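PDB 6Q1S: probable amino acid aminotransferase from Mycobacterium tuberculosis, which is probably a class IV aminotransferase and binds 4'-deoxy-4'-aminopyridoxal-5'-phosphate and 2-oxoglutaric acid. Local coordinates for residues Val32-Leu37 with Glu47-Arg52; Arg92-Arg97 with Tyr108-Pro113; Ser188-Ala193 with Ala242-Ser247. One frame throughout, in Å; residues are numbered along the deposited sequence.

In the fold
The contacts follow one another along the chain, each closing before the next opens. Contacts 1 and 2 share the antiparallel five-stranded sheet, and their centres are about 10 Å apart. Strand 31-39 of contact 1 lies next to strand 89-96 of contact 2. Strand 106-113 pairs with the far side of strand 89-96, and helix 46-59 packs on strand 31-39. Contact 3 belongs to the second, mixed sheet. Its centre is about 25 Å from that of contact 1 and about 31 Å from that of contact 2. PMP touches contact 1 through Arg52 and contact 3 through Ser188 and Thr189, so its pocket lies between the two sheets.

Contact 1. Residues Val32-Leu37 with Glu47-Arg52; sequences VFETLL and EAHLQR. With PMP (4'-deoxy-4'-aminopyridoxal-5'-phosphate), chain G.
Glu34 and Arg52 form the salt bridge between the strand and the helix. NE and NH2 of Arg52 each take one carboxylate oxygen. Arg52 NE gives a nearly straight bond to Glu34 OE2 (2.7 Å, 175°), in the guanidinium plane. Arg52 NH2 reaches Glu34 OE1 at 2.8 Å in a more bent bond, and this oxygen lies 24° out of that plane. Both oxygens use their syn lone pairs. The Glu34 chain bends at chi2 (-66°), which turns CD toward Arg52.

The same guanidinium holds the phosphate of PMP. Arg52 NH2 bonds to PMP O3P at 2.9 Å, and NH1 adds a weak bond to the same oxygen. NH1 also donates to Arg216 O. Glu34 thus sits behind Arg52 in the second shell, consistent with a part in orienting it. An arginine on the phosphate fits the cofactor pocket of class IV aminotransferases. Here it is carried by helix 46-59. Segments 47-52 and 32-37 run nearly antiparallel, their axes 8.7 Å apart at closest approach.

The rest of the contact centres on the His49 ring. Leu36 CG sits over one face, displaced toward the rim, in a CH-pi contact 3.7 Å from His49 CG. Glu34 OE1 lies at the ring edge, 3.0 Å from His49 CD2. The ring nitrogens have partners elsewhere: ND1 bonds to Leu45 O, and NE2 to the hydroxyl of Ser255, a residue that also binds PMP.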
# COMPACT_ATOMS: atom_id res chain seq x y z
N VAL B 32 -3.10 6.87 7.41
CA VAL B 32 -3.26 7.95 6.45
C VAL B 32 -2.25 9.04 6.75
O VAL B 32 -1.72 9.14 7.87
CB VAL B 32 -4.70 8.52 6.45
CG1 VAL B 32 -5.70 7.41 6.15
CG2 VAL B 32 -5.00 9.19 7.78
N PHE B 33 -1.97 9.87 5.75
CA PHE B 33 -1.02 10.95 5.94
C PHE B 33 -1.36 12.11 5.01
O PHE B 33 -2.20 12.00 4.12
CB PHE B 33 0.42 10.48 5.72
CG PHE B 33 0.84 10.43 4.27
CD1 PHE B 33 0.45 9.38 3.46
CD2 PHE B 33 1.64 11.43 3.74
CE1 PHE B 33 0.85 9.33 2.13
CE2 PHE B 33 2.04 11.38 2.41
CZ PHE B 33 1.64 10.33 1.61
N GLU B 34 -0.68 13.23 5.25
CA GLU B 34 -0.80 14.43 4.44
C GLU B 34 0.57 15.06 4.30
O GLU B 34 1.44 14.89 5.17
CB GLU B 34 -1.78 15.44 5.06
CG GLU B 34 -3.25 15.10 4.85
CD GLU B 34 -3.65 15.16 3.39
OE1 GLU B 34 -3.12 16.03 2.67
OE2 GLU B 34 -4.50 14.35 2.97
N THR B 35 0.77 15.79 3.21
CA THR B 35 2.03 16.48 2.96
C THR B 35 1.76 17.95 2.72
O THR B 35 0.93 18.31 1.88
CB THR B 35 2.77 15.88 1.75
OG1 THR B 35 3.18 14.54 2.05
CG2 THR B 35 3.99 16.72 1.41
N LEU B 36 2.45 18.81 3.47
CA LEU B 36 2.26 20.24 3.39
C LEU B 36 3.60 20.91 3.11
O LEU B 36 4.66 20.41 3.48
CB LEU B 36 1.68 20.81 4.70
CG LEU B 36 0.29 20.34 5.14
CD1 LEU B 36 0.38 19.03 5.90
CD2 LEU B 36 -0.38 21.41 5.99
N LEU B 37 3.53 22.05 2.43
CA LEU B 37 4.71 22.84 2.10
C LEU B 37 4.79 24.05 3.02
O LEU B 37 3.81 24.79 3.17
CB LEU B 37 4.67 23.29 0.63
CG LEU B 37 5.84 24.15 0.15
CD1 LEU B 37 7.10 23.33 -0.01
CD2 LEU B 37 5.47 24.85 -1.15
N GLU B 47 -6.01 23.90 6.57
CA GLU B 47 -7.37 23.38 6.70
C GLU B 47 -7.70 22.38 5.60
O GLU B 47 -8.30 21.33 5.87
CB GLU B 47 -8.37 24.53 6.70
CG GLU B 47 -8.26 25.45 7.91
CD GLU B 47 -8.28 24.68 9.22
OE1 GLU B 47 -7.40 24.93 10.08
OE2 GLU B 47 -9.16 23.81 9.39
N ALA B 48 -7.32 22.68 4.36
CA ALA B 48 -7.63 21.77 3.26
C ALA B 48 -6.93 20.43 3.44
O ALA B 48 -7.45 19.39 3.00
CB ALA B 48 -7.25 22.40 1.93
N HIS B 49 -5.75 20.42 4.06
CA HIS B 49 -5.06 19.16 4.31
C HIS B 49 -5.67 18.43 5.50
O HIS B 49 -5.72 17.19 5.51
CB HIS B 49 -3.57 19.42 4.54
CG HIS B 49 -2.81 19.69 3.28
ND1 HIS B 49 -2.67 20.96 2.75
CD2 HIS B 49 -2.14 18.86 2.44
CE1 HIS B 49 -1.96 20.89 1.64
NE2 HIS B 49 -1.62 19.63 1.44
N LEU B 50 -6.12 19.16 6.52
CA LEU B 50 -6.79 18.53 7.65
C LEU B 50 -8.21 18.11 7.31
O LEU B 50 -8.75 17.18 7.94
CB LEU B 50 -6.80 19.47 8.86
CG LEU B 50 -5.46 19.84 9.48
CD1 LEU B 50 -5.65 20.89 10.56
CD2 LEU B 50 -4.76 18.61 10.04
N GLN B 51 -8.84 18.77 6.34
CA GLN B 51 -10.16 18.32 5.88
C GLN B 51 -10.05 16.99 5.15
O GLN B 51 -10.84 16.07 5.39
CB GLN B 51 -10.79 19.38 4.99
CG GLN B 51 -11.43 20.52 5.76
CD GLN B 51 -11.98 21.61 4.85
OE1 GLN B 51 -11.85 21.54 3.63
NE2 GLN B 51 -12.60 22.62 5.45
N ARG B 52 -9.07 16.88 4.25
CA ARG B 52 -8.84 15.61 3.56
C ARG B 52 -8.32 14.55 4.52
O ARG B 52 -8.65 13.36 4.37
CB ARG B 52 -7.86 15.82 2.41
CG ARG B 52 -7.57 14.57 1.60
CD ARG B 52 -6.88 14.94 0.31
NE ARG B 52 -5.44 15.12 0.51
CZ ARG B 52 -4.62 15.61 -0.41
NH1 ARG B 52 -5.08 15.95 -1.61
NH2 ARG B 52 -3.33 15.74 -0.14
N1 PMP G . -2.63 12.16 -6.28
C2 PMP G . -1.88 11.37 -5.47
C2A PMP G . -1.96 9.87 -5.61
C3 PMP G . -0.99 11.97 -4.45
O3 PMP G . -0.23 11.20 -3.63
C4 PMP G . -0.96 13.45 -4.36
C4A PMP G . -0.08 14.16 -3.36
N4A PMP G . 1.33 13.84 -3.63
C5 PMP G . -1.82 14.20 -5.30
C6 PMP G . -2.61 13.50 -6.21
C5A PMP G . -1.84 15.71 -5.27
O4P PMP G . -2.41 16.16 -4.04
P PMP G . -1.94 17.54 -3.37
O1P PMP G . -0.46 17.45 -3.07
O2P PMP G . -2.21 18.67 -4.33
O3P PMP G . -2.71 17.76 -2.09

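Contact 2. Residues Arg92-Arg97 with Tyr108-Pro113; sequences RLIYSR and YVMVSP
Arg92 N donates to Met110 O at 2.6 Å, the shortest of four backbone bonds between the segments. Met110 N returns a bond to Arg92 O at 2.8 Å. Ile94 and Tyr108 exchange a second such pair. Leu93 and Val109 form the non-hydrogen-bonded pair between them, and on their face Leu93 CD2 meets Val109 CG2 at 3.7 Å. Trp70 of helix 67-84 covers this face.

Arg92, Ile94, Tyr108 and Met110 share the other face. Ile94 CB sits over the Tyr108 ring, toward its rim, 3.6 Å from Tyr108 CZ. The Tyr108 hydroxyl bonds to Ala21 O of the second subunit. Met110 CE lies over one face of the Arg92 guanidinium, 3.8 Å from Arg92 NH2. Ser112 OG is at the guanidinium edge. Arg92 NH1 makes a salt bridge to Glu100 of the second subunit, while NE is buried without a partner in the model. Val27 of that subunit packs on this face.

Strands 89-96 and 106-113 form an antiparallel beta hairpin, with alternating hydrogen-bonded and non-hydrogen-bonded pairs, one face turned to helix 67-84 and the other to the second subunit.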
# COMPACT_ATOMS: atom_id res chain seq x y z
N ARG B 92 4.85 16.84 7.03
CA ARG B 92 4.00 15.68 6.82
C ARG B 92 3.31 15.31 8.12
O ARG B 92 3.91 15.36 9.20
CB ARG B 92 4.79 14.48 6.29
CG ARG B 92 4.98 14.48 4.78
CD ARG B 92 5.98 13.42 4.34
NE ARG B 92 7.30 13.56 4.96
CZ ARG B 92 8.29 12.69 4.80
NH1 ARG B 92 8.11 11.62 4.04
NH2 ARG B 92 9.46 12.88 5.39
N LEU B 93 2.03 14.94 8.02
CA LEU B 93 1.23 14.47 9.15
C LEU B 93 1.05 12.96 9.02
O LEU B 93 0.43 12.49 8.07
CB LEU B 93 -0.13 15.16 9.18
CG LEU B 93 -0.18 16.59 8.67
CD1 LEU B 93 -1.61 17.07 8.54
CD2 LEU B 93 0.60 17.48 9.60
N ILE B 94 1.58 12.21 9.98
CA ILE B 94 1.50 10.75 9.97
C ILE B 94 0.45 10.32 10.98
O ILE B 94 0.55 10.65 12.17
CB ILE B 94 2.86 10.10 10.27
CG1 ILE B 94 3.95 10.71 9.38
CG2 ILE B 94 2.77 8.59 10.07
CD1 ILE B 94 3.76 10.42 7.91
N TYR B 95 -0.56 9.60 10.51
CA TYR B 95 -1.69 9.17 11.34
C TYR B 95 -1.92 7.69 11.07
O TYR B 95 -2.52 7.32 10.05
CB TYR B 95 -2.93 10.00 11.05
CG TYR B 95 -4.09 9.77 11.99
CD1 TYR B 95 -3.89 9.58 13.35
CD2 TYR B 95 -5.40 9.78 11.52
CE1 TYR B 95 -4.95 9.38 14.21
CE2 TYR B 95 -6.47 9.58 12.37
CZ TYR B 95 -6.24 9.38 13.72
OH TYR B 95 -7.30 9.18 14.57
N SER B 96 -1.46 6.84 11.99
CA SER B 96 -1.53 5.40 11.83
C SER B 96 -2.50 4.79 12.83
O SER B 96 -2.88 5.42 13.83
CB SER B 96 -0.15 4.77 12.02
OG SER B 96 -0.25 3.50 12.64
N ARG B 97 -2.90 3.55 12.56
CA ARG B 97 -3.83 2.85 13.43
C ARG B 97 -3.22 2.50 14.79
O ARG B 97 -3.97 2.14 15.71
CB ARG B 97 -4.35 1.58 12.74
CG ARG B 97 -5.69 1.08 13.28
CD ARG B 97 -6.29 0.01 12.38
NE ARG B 97 -6.41 0.46 10.99
CZ ARG B 97 -7.46 1.12 10.51
NH1 ARG B 97 -8.49 1.40 11.29
NH2 ARG B 97 -7.48 1.48 9.24
N TYR B 108 1.72 11.85 14.56
CA TYR B 108 2.78 12.82 14.79
C TYR B 108 2.95 13.68 13.54
O TYR B 108 2.40 13.40 12.48
CB TYR B 108 4.10 12.14 15.17
CG TYR B 108 4.69 11.22 14.13
CD1 TYR B 108 4.33 9.87 14.08
CD2 TYR B 108 5.61 11.68 13.20
CE1 TYR B 108 4.88 9.02 13.14
CE2 TYR B 108 6.16 10.84 12.26
CZ TYR B 108 5.79 9.51 12.23
OH TYR B 108 6.33 8.67 11.29
N VAL B 109 3.73 14.75 13.70
CA VAL B 109 4.01 15.72 12.65
C VAL B 109 5.51 15.74 12.41
O VAL B 109 6.30 15.73 13.35
CB VAL B 109 3.48 17.12 13.04
CG1 VAL B 109 4.09 18.20 12.15
CG2 VAL B 109 1.97 17.15 12.97
N MET B 110 5.90 15.78 11.13
CA MET B 110 7.30 15.68 10.75
C MET B 110 7.63 16.70 9.67
O MET B 110 6.90 16.81 8.68
CB MET B 110 7.63 14.27 10.26
CG MET B 110 9.04 14.11 9.75
SD MET B 110 9.49 12.38 9.53
CE MET B 110 8.03 11.77 8.69
N VAL B 111 8.72 17.44 9.86
CA VAL B 111 9.23 18.38 8.87
C VAL B 111 10.59 17.89 8.39
O VAL B 111 11.43 17.48 9.20
CB VAL B 111 9.32 19.81 9.44
CG1 VAL B 111 9.48 20.81 8.31
CG2 VAL B 111 8.10 20.13 10.29
N SER B 112 10.81 17.95 7.09
CA SER B 112 12.03 17.48 6.46
C SER B 112 12.41 18.43 5.34
O SER B 112 11.57 19.22 4.88
CB SER B 112 11.86 16.05 5.93
OG SER B 112 11.65 15.13 6.98
N PRO B 113 13.66 18.38 4.87
CA PRO B 113 14.05 19.24 3.75
C PRO B 113 13.35 18.86 2.46
O PRO B 113 13.07 17.69 2.19
CB PRO B 113 15.56 19.01 3.64
CG PRO B 113 15.97 18.49 4.98
CD PRO B 113 14.81 17.69 5.47

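Contact 3. Residues Ser188-Ala193 with Ala242-Ser247; sequences STVVIA and ADLFDS. With PMP (4'-deoxy-4'-aminopyridoxal-5'-phosphate), chain G.
Ile192 meets Leu244 and Ser247, joining a strand of the mixed sheet to a short helix. Strand 189-194 pairs antiparallel with strand 249-254. Helix 241-245 and the turn after it lead into that second strand. The contact is therefore the packing of a helix-turn-strand connection against the neighbouring strand of the sheet.

The Ile192 side chain touches three of the residues opposite. Its CB, Ile192 CB, lies 3.9 Å from Ser247 CB, at the turn. With CG1 between the backbone N and the carbonyl carbon (chi1 63°), CG2 lies beside the backbone N and faces Leu244. Ile192 CG2 touches Leu244 CD2 at 3.7 Å, a contact of methyl with methyl. Beyond CG1, Ile192 CD1 comes to 4.1 Å from Asp243 O, on the helix backbone. The isoleucine thus spans from Ser247 to the helix backbone at Asp243. Leu206 of strand 204-207 and Leu239 pack on it as well.

The Leu244 side chain crosses that of Ile192 at about a right angle. Leu244 CD2 also looks toward Val190 CG1, a looser contact at 4.3 Å. Ile250 and Leu265 add to the apolar surroundings of Leu244, so it is part of a small core between helix and sheet.

Ser247 closes the end nearest Ala193. Ser247 CB is 3.4 Å from Ala193 O, and the backbone of Ala193 pairs with the next residue, Gln248. The Ser247 hydroxyl has Leu244 O and, more weakly, Gly249 O within reach.

The other end of the strand segment belongs to the PMP pocket. There Ser188 O lies 3.2 Å from PMP C6, and Thr189 OG1 is 3.5 Å from PMP C5A.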
# COMPACT_ATOMS: atom_id res chain seq x y z
N SER B 188 0.66 13.23 -7.89
CA SER B 188 0.26 14.55 -8.34
C SER B 188 -1.10 14.48 -9.01
O SER B 188 -1.63 13.40 -9.29
CB SER B 188 1.31 15.14 -9.29
OG SER B 188 1.71 14.17 -10.25
N THR B 189 -1.66 15.66 -9.28
CA THR B 189 -2.94 15.82 -9.95
C THR B 189 -2.70 16.34 -11.36
O THR B 189 -1.89 17.24 -11.57
CB THR B 189 -3.85 16.78 -9.18
OG1 THR B 189 -4.10 16.26 -7.86
CG2 THR B 189 -5.17 16.98 -9.90
N VAL B 190 -3.42 15.77 -12.32
CA VAL B 190 -3.27 16.13 -13.73
C VAL B 190 -4.19 17.30 -14.03
O VAL B 190 -5.41 17.21 -13.87
CB VAL B 190 -3.57 14.94 -14.65
CG1 VAL B 190 -3.48 15.37 -16.10
CG2 VAL B 190 -2.60 13.80 -14.37
N VAL B 191 -3.61 18.42 -14.46
CA VAL B 191 -4.35 19.59 -14.91
C VAL B 191 -3.85 19.95 -16.30
O VAL B 191 -2.63 20.02 -16.52
CB VAL B 191 -4.19 20.78 -13.95
CG1 VAL B 191 -4.88 22.01 -14.51
CG2 VAL B 191 -4.76 20.43 -12.58
N ILE B 192 -4.77 20.18 -17.23
CA ILE B 192 -4.43 20.56 -18.59
C ILE B 192 -5.01 21.94 -18.87
O ILE B 192 -5.81 22.47 -18.11
CB ILE B 192 -4.93 19.55 -19.63
CG1 ILE B 192 -6.45 19.47 -19.61
CG2 ILE B 192 -4.32 18.18 -19.38
CD1 ILE B 192 -7.05 19.02 -20.93
N ALA B 193 -4.58 22.51 -19.99
CA ALA B 193 -4.92 23.88 -20.38
C ALA B 193 -5.47 23.86 -21.80
O ALA B 193 -4.75 23.53 -22.74
CB ALA B 193 -3.71 24.80 -20.29
N ALA B 242 -5.70 11.43 -25.98
CA ALA B 242 -5.71 12.38 -27.10
C ALA B 242 -5.86 13.81 -26.61
O ALA B 242 -5.20 14.72 -27.13
CB ALA B 242 -6.84 12.02 -28.07
N ASP B 243 -6.72 14.04 -25.61
CA ASP B 243 -6.88 15.37 -25.04
C ASP B 243 -5.61 15.86 -24.35
O ASP B 243 -5.44 17.07 -24.17
CB ASP B 243 -8.05 15.39 -24.06
CG ASP B 243 -9.36 15.01 -24.72
OD1 ASP B 243 -10.28 14.56 -24.01
OD2 ASP B 243 -9.46 15.13 -25.96
N LEU B 244 -4.73 14.95 -23.94
CA LEU B 244 -3.48 15.37 -23.32
C LEU B 244 -2.56 16.02 -24.34
O LEU B 244 -1.89 17.02 -24.03
CB LEU B 244 -2.79 14.17 -22.66
CG LEU B 244 -3.45 13.60 -21.41
CD1 LEU B 244 -2.68 12.38 -20.91
CD2 LEU B 244 -3.56 14.66 -20.33
N PHE B 245 -2.51 15.49 -25.56
CA PHE B 245 -1.58 15.99 -26.56
C PHE B 245 -2.05 17.28 -27.22
O PHE B 245 -1.22 18.03 -27.74
CB PHE B 245 -1.35 14.92 -27.63
CG PHE B 245 -0.55 13.75 -27.14
CD1 PHE B 245 0.82 13.85 -26.97
CD2 PHE B 245 -1.17 12.54 -26.85
CE1 PHE B 245 1.56 12.77 -26.51
CE2 PHE B 245 -0.43 11.46 -26.40
CZ PHE B 245 0.94 11.58 -26.23
N ASP B 246 -3.36 17.56 -27.22
CA ASP B 246 -3.89 18.78 -27.83
C ASP B 246 -4.00 19.95 -26.87
O ASP B 246 -4.46 21.02 -27.28
CB ASP B 246 -5.26 18.50 -28.45
CG ASP B 246 -5.25 17.34 -29.41
OD1 ASP B 246 -6.15 16.48 -29.31
OD2 ASP B 246 -4.32 17.26 -30.25
N SER B 247 -3.58 19.80 -25.62
CA SER B 247 -3.74 20.87 -24.65
C SER B 247 -2.66 21.93 -24.85
O SER B 247 -1.66 21.72 -25.54
CB SER B 247 -3.66 20.31 -23.23
OG SER B 247 -2.34 19.91 -22.92
N1 PMP G . -2.63 12.16 -6.28
C2 PMP G . -1.88 11.37 -5.47
C2A PMP G . -1.96 9.87 -5.61
C3 PMP G . -0.99 11.97 -4.45
O3 PMP G . -0.23 11.20 -3.63
C4 PMP G . -0.96 13.45 -4.36
C4A PMP G . -0.08 14.16 -3.36
N4A PMP G . 1.33 13.84 -3.63
C5 PMP G . -1.82 14.20 -5.30
C6 PMP G . -2.61 13.50 -6.21
C5A PMP G . -1.84 15.71 -5.27
O4P PMP G . -2.41 16.16 -4.04
P PMP G . -1.94 17.54 -3.37
O1P PMP G . -0.46 17.45 -3.07
O2P PMP G . -2.21 18.67 -4.33
O3P PMP G . -2.71 17.76 -2.09